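Low molecular weight phosphotyrosine protein phosphatase 1 (Drosophila melanogaster, PDB 7CUY) probably removes phosphate by hydrolysis from tyrosine-phosphorylated proteins, aryl phosphates and acyl phosphates. Local coordinates at residues A19-V24 against L64-I69; D90-L95 against L107-D112. All blocks are in the same frame, centred on the assembly; numbering follows the deposited sequence.

Contacts 1 and 2 sit on opposite sides of the chain's centre, their own centres about 19 Å apart. Contact 1 joins helix 15-29 to the loop after helix 53-61; contact 2 closes the beta-alpha-beta unit that ends in strand 106-109, an outermost strand of the parallel sheet. They touch where Ala19 CB packs against Leu110 CD2 at 3.9 Å. Both lie near the likely active site: the side chain of His68 is about 8 Å from that of Cys9, the probable nucleophile, and that of Leu95 is about 9 Å from the same cysteine. A bound buffer molecule (HEPES) lies about 9 Å from the side chain of His68.

Contact 1 (A19-V24 against L64-I69); sequences AEVVMV and LKCTHI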
loop_
_atom_site.group_PDB
_atom_site.type_symbol
_atom_site.label_atom_id
_atom_site.label_comp_id
_atom_site.label_asym_id
_atom_site.label_seq_id
_atom_site.Cartn_x
_atom_site.Cartn_y
_atom_site.Cartn_z
ATOM N N ALA A 19 4.158 1.295 -1.030
ATOM C CA ALA A 19 3.229 2.028 -0.176
ATOM C C ALA A 19 3.443 1.682 1.292
ATOM O O ALA A 19 3.352 2.553 2.168
ATOM C CB ALA A 19 1.779 1.743 -0.603
ATOM N N GLU A 20 3.743 0.421 1.583
ATOM C CA GLU A 20 4.046 0.051 2.957
ATOM C C GLU A 20 5.320 0.728 3.441
ATOM O O GLU A 20 5.362 1.271 4.548
ATOM C CB GLU A 20 4.177 -1.462 3.084
ATOM C CG GLU A 20 4.609 -1.876 4.485
ATOM C CD GLU A 20 5.044 -3.310 4.555
ATOM O OE1 GLU A 20 5.059 -3.989 3.502
ATOM O OE2 GLU A 20 5.341 -3.765 5.668
ATOM N N VAL A 21 6.373 0.707 2.627
ATOM C CA VAL A 21 7.635 1.297 3.065
ATOM C C VAL A 21 7.511 2.820 3.165
ATOM O O VAL A 21 8.042 3.452 4.100
ATOM C CB VAL A 21 8.773 0.872 2.120
ATOM C CG1 VAL A 21 10.004 1.714 2.379
ATOM C CG2 VAL A 21 9.107 -0.601 2.308
ATOM N N VAL A 22 6.812 3.439 2.211
ATOM C CA VAL A 22 6.650 4.886 2.259
ATOM C C VAL A 22 5.822 5.284 3.475
ATOM O O VAL A 22 6.115 6.289 4.135
ATOM C CB VAL A 22 6.038 5.400 0.939
ATOM C CG1 VAL A 22 5.579 6.832 1.075
ATOM C CG2 VAL A 22 7.043 5.284 -0.201
ATOM N N MET A 23 4.795 4.493 3.818
ATOM C CA MET A 23 3.969 4.854 4.970
ATOM C C MET A 23 4.786 4.796 6.256
ATOM O O MET A 23 4.688 5.695 7.104
ATOM C CB MET A 23 2.743 3.944 5.054
ATOM C CG MET A 23 1.706 4.319 6.128
ATOM S SD MET A 23 0.631 5.724 5.668
ATOM C CE MET A 23 1.403 7.004 6.583
ATOM N N VAL A 24 5.624 3.767 6.403
ATOM C CA VAL A 24 6.455 3.660 7.597
ATOM C C VAL A 24 7.432 4.829 7.666
ATOM O O VAL A 24 7.596 5.454 8.714
ATOM C CB VAL A 24 7.176 2.300 7.634
ATOM C CG1 VAL A 24 8.269 2.300 8.684
ATOM C CG2 VAL A 24 6.175 1.222 7.958
ATOM N N LEU A 64 15.565 4.055 0.952
ATOM C CA LEU A 64 14.680 3.197 1.718
ATOM C C LEU A 64 15.006 1.745 1.424
ATOM O O LEU A 64 15.595 1.423 0.395
ATOM C CB LEU A 64 13.216 3.488 1.386
ATOM C CG LEU A 64 12.814 4.845 1.921
ATOM C CD1 LEU A 64 11.547 5.323 1.232
ATOM C CD2 LEU A 64 12.656 4.785 3.450
ATOM N N LYS A 65 14.619 0.870 2.342
ATOM C CA LYS A 65 14.887 -0.551 2.218
ATOM C C LYS A 65 13.581 -1.329 2.263
ATOM O O LYS A 65 12.605 -0.913 2.899
ATOM C CB LYS A 65 15.834 -1.064 3.321
ATOM C CG LYS A 65 17.312 -0.921 2.972
ATOM C CD LYS A 65 18.223 -1.861 3.787
ATOM C CE LYS A 65 19.412 -1.100 4.381
ATOM N NZ LYS A 65 20.712 -1.412 3.713
ATOM N N CYS A 66 13.582 -2.477 1.596
ATOM C CA CYS A 66 12.403 -3.327 1.501
ATOM C C CYS A 66 12.822 -4.768 1.741
ATOM O O CYS A 66 13.459 -5.387 0.882
ATOM C CB CYS A 66 11.726 -3.184 0.140
ATOM S SG CYS A 66 10.225 -4.147 0.026
ATOM N N THR A 67 12.436 -5.307 2.888
ATOM C CA THR A 67 12.751 -6.680 3.260
ATOM C C THR A 67 11.477 -7.497 3.423
ATOM O O THR A 67 11.425 -8.459 4.188
ATOM C CB THR A 67 13.572 -6.698 4.543
ATOM O OG1 THR A 67 12.754 -6.219 5.616
ATOM C CG2 THR A 67 14.766 -5.782 4.390
ATOM N N HIS A 68 10.437 -7.108 2.710
ATOM C CA HIS A 68 9.129 -7.690 2.914
ATOM C C HIS A 68 9.022 -9.011 2.152
ATOM O O HIS A 68 9.641 -9.202 1.100
ATOM C CB HIS A 68 8.077 -6.647 2.504
ATOM C CG HIS A 68 6.826 -7.208 1.917
ATOM N ND1 HIS A 68 5.740 -7.576 2.688
ATOM C CD2 HIS A 68 6.470 -7.426 0.626
ATOM C CE1 HIS A 68 4.776 -8.015 1.895
ATOM N NE2 HIS A 68 5.196 -7.937 0.640
ATOM N N ILE A 69 8.272 -9.947 2.724
ATOM C CA ILE A 69 7.967 -11.225 2.088
ATOM C C ILE A 69 6.493 -11.231 1.711
ATOM O O ILE A 69 5.634 -10.958 2.559
ATOM C CB ILE A 69 8.277 -12.417 3.010
ATOM C CG1 ILE A 69 9.723 -12.372 3.510
ATOM C CG2 ILE A 69 8.025 -13.725 2.266
ATOM C CD1 ILE A 69 10.162 -13.657 4.181
#
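Val21, on the helix that follows strand 3-9 in this parallel alpha/beta phosphatase fold, pushes both its methyls against the loop 64-69. Its CG1 is anti to the backbone N (chi1 167°) and meets Leu64 CB at 3.8 Å, while the tips of the Leu64 side chain, CD1 and CD2, come close to that same methyl. The valine and leucine side chains run alongside one another in opposite senses. The other branch, Val21 CG2, rests 3.6 Å from the carbonyl oxygen of Lys65 and reaches Cys66 CB more loosely. Leu59 of helix 53-61 touches Val21, Leu64 and Cys66, so the valine completes a small apolar cluster near the surface.

One residue earlier on the helix, Glu20 runs out extended, with CG anti to its backbone N, toward His68. Its carboxylate stands almost perpendicular to the imidazole, the planes 85° apart, and the approach is too long to count as a bond. Each group has its hydrogen-bond partner outside the pair: Ser39 OG is hydrogen-bonded to Glu20 OE1, and Asn12 OD1 to His68 NE2. What remains between them is a glancing approach of Glu20 OE1 to His68 ND1, 3.7 Å.

Contact 2 (D90-L95 against L107-D112); sequences DNMSEL and LLMLGD
Met92 reaches from helix 89-98 across to strand 106-109 and carries most of this contact, which closes the beta-alpha-beta unit made by strand 83-86, the helix and strand 106-109. Helix 90-95 and strand 107-109 run antiparallel, at 174°, with axes 9.0 Å apart at closest approach. The methionine chain is bent at both chi2 (-39°) and chi3 (-69°), so that it folds over the strand backbone instead of reaching straight out. Its methyl CE lies 3.3 Å from the carbonyl oxygen of Leu108, and the same methyl also lies 4.3 Å from Leu107 CB.

Farther back along the same side chain, Met92 SD touches Met109 CB at 3.7 Å, and Met92 CG sits over the CB and CG of that residue. The two methionines cross obliquely, and the far end of Met109 turns from the helix; its side chain also touches Arg120. One turn on, Leu95 CB faces Leu107 CD1 at 4.2 Å, and that methyl also lies 3.9 Å from the Leu95 carbonyl oxygen. Phe78 of helix 77-80 touches both leucines, and Ile84 of strand 83-86 touches Leu95. An alanine in place of Met92 would probably open a gap beside Leu108 O and leave Met109 CB and Leu107 CB without their neighbour from the helix. Between these segments the contact is mainly van der Waals, with the Met92 thioether fitted against the strand's peptide, while the backbone hydrogen bonds of Leu108 go to Ile84 and Gly86 within the sheet.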
loop_
_atom_site.group_PDB
_atom_site.type_symbol
_atom_site.label_atom_id
_atom_site.label_comp_id
_atom_site.label_asym_id
_atom_site.label_seq_id
_atom_site.Cartn_x
_atom_site.Cartn_y
_atom_site.Cartn_z
ATOM N N ASP A 90 -9.860 -1.953 -9.498
ATOM C CA ASP A 90 -9.929 -3.416 -9.430
ATOM C C ASP A 90 -9.628 -3.921 -8.018
ATOM O O ASP A 90 -10.316 -4.812 -7.507
ATOM C CB ASP A 90 -8.940 -4.040 -10.426
ATOM C CG ASP A 90 -9.415 -3.977 -11.882
ATOM O OD1 ASP A 90 -10.610 -3.701 -12.139
ATOM O OD2 ASP A 90 -8.571 -4.223 -12.779
ATOM N N ASN A 91 -8.567 -3.391 -7.386
ATOM C CA ASN A 91 -8.320 -3.658 -5.966
ATOM C C ASN A 91 -9.571 -3.434 -5.131
ATOM O O ASN A 91 -9.939 -4.273 -4.295
ATOM C CB ASN A 91 -7.205 -2.761 -5.431
ATOM C CG ASN A 91 -5.851 -3.151 -5.939
ATOM O OD1 ASN A 91 -4.882 -2.411 -5.772
ATOM N ND2 ASN A 91 -5.767 -4.328 -6.571
ATOM N N MET A 92 -10.226 -2.279 -5.321
ATOM C CA MET A 92 -11.369 -1.946 -4.479
ATOM C C MET A 92 -12.484 -2.979 -4.631
ATOM O O MET A 92 -13.070 -3.415 -3.632
ATOM C CB MET A 92 -11.882 -0.535 -4.804
ATOM C CG MET A 92 -10.894 0.586 -4.489
ATOM S SD MET A 92 -9.934 0.356 -2.959
ATOM C CE MET A 92 -11.118 0.525 -1.636
ATOM N N SER A 93 -12.776 -3.393 -5.870
ATOM C CA SER A 93 -13.790 -4.430 -6.097
ATOM C C SER A 93 -13.436 -5.717 -5.365
ATOM O O SER A 93 -14.280 -6.309 -4.680
ATOM C CB SER A 93 -13.947 -4.701 -7.596
ATOM O OG SER A 93 -14.338 -3.521 -8.296
ATOM N N GLU A 94 -12.177 -6.155 -5.478
ATOM C CA GLU A 94 -11.750 -7.381 -4.806
ATOM C C GLU A 94 -11.893 -7.269 -3.291
ATOM O O GLU A 94 -12.378 -8.201 -2.638
ATOM C CB GLU A 94 -10.311 -7.715 -5.197
ATOM C CG GLU A 94 -10.153 -8.276 -6.609
ATOM C CD GLU A 94 -10.679 -9.718 -6.740
ATOM O OE1 GLU A 94 -9.864 -10.661 -6.907
ATOM O OE2 GLU A 94 -11.909 -9.912 -6.678
ATOM N N LEU A 95 -11.470 -6.142 -2.706
ATOM C CA LEU A 95 -11.590 -5.988 -1.258
ATOM C C LEU A 95 -13.050 -6.012 -0.816
ATOM O O LEU A 95 -13.391 -6.626 0.210
ATOM C CB LEU A 95 -10.915 -4.685 -0.802
ATOM C CG LEU A 95 -9.389 -4.664 -0.867
ATOM C CD1 LEU A 95 -8.836 -3.263 -0.741
ATOM C CD2 LEU A 95 -8.815 -5.564 0.203
ATOM N N LEU A 107 -12.290 0.350 4.267
ATOM C CA LEU A 107 -11.699 0.089 2.954
ATOM C C LEU A 107 -11.544 1.399 2.190
ATOM O O LEU A 107 -12.540 2.063 1.870
ATOM C CB LEU A 107 -12.549 -0.880 2.133
ATOM C CG LEU A 107 -13.066 -2.134 2.824
ATOM C CD1 LEU A 107 -13.732 -3.061 1.795
ATOM C CD2 LEU A 107 -11.957 -2.847 3.588
ATOM N N LEU A 108 -10.312 1.759 1.876
ATOM C CA LEU A 108 -10.036 3.027 1.225
ATOM C C LEU A 108 -9.156 2.777 0.015
ATOM O O LEU A 108 -8.454 1.774 -0.071
ATOM C CB LEU A 108 -9.353 4.017 2.198
ATOM C CG LEU A 108 -10.155 4.247 3.489
ATOM C CD1 LEU A 108 -9.302 4.930 4.530
ATOM C CD2 LEU A 108 -11.458 5.035 3.215
ATOM N N MET A 109 -9.193 3.695 -0.926
ATOM C CA MET A 109 -8.246 3.667 -2.023
ATOM C C MET A 109 -7.181 4.718 -1.737
ATOM O O MET A 109 -7.514 5.871 -1.436
ATOM C CB MET A 109 -8.949 3.924 -3.358
ATOM C CG MET A 109 -8.072 3.523 -4.506
ATOM S SD MET A 109 -8.846 3.726 -6.102
ATOM C CE MET A 109 -8.804 5.516 -6.241
ATOM N N LEU A 110 -5.904 4.308 -1.775
ATOM C CA LEU A 110 -4.846 5.179 -1.255
ATOM C C LEU A 110 -4.832 6.533 -1.969
ATOM O O LEU A 110 -4.665 7.581 -1.330
ATOM C CB LEU A 110 -3.485 4.484 -1.369
ATOM C CG LEU A 110 -2.291 5.303 -0.840
ATOM C CD1 LEU A 110 -2.545 5.773 0.562
ATOM C CD2 LEU A 110 -0.999 4.504 -0.886
ATOM N N GLY A 111 -5.049 6.540 -3.285
ATOM C CA GLY A 111 -4.947 7.780 -4.028
ATOM C C GLY A 111 -6.097 8.751 -3.812
ATOM O O GLY A 111 -6.035 9.867 -4.331
ATOM N N ASP A 112 -7.141 8.361 -3.082
ATOM C CA ASP A 112 -8.159 9.349 -2.730
ATOM C C ASP A 112 -7.640 10.371 -1.714
ATOM O O ASP A 112 -8.362 11.315 -1.364
ATOM C CB ASP A 112 -9.421 8.659 -2.192
ATOM C CG ASP A 112 -10.312 8.090 -3.312
ATOM O OD1 ASP A 112 -10.124 8.467 -4.486
ATOM O OD2 ASP A 112 -11.210 7.267 -3.013
#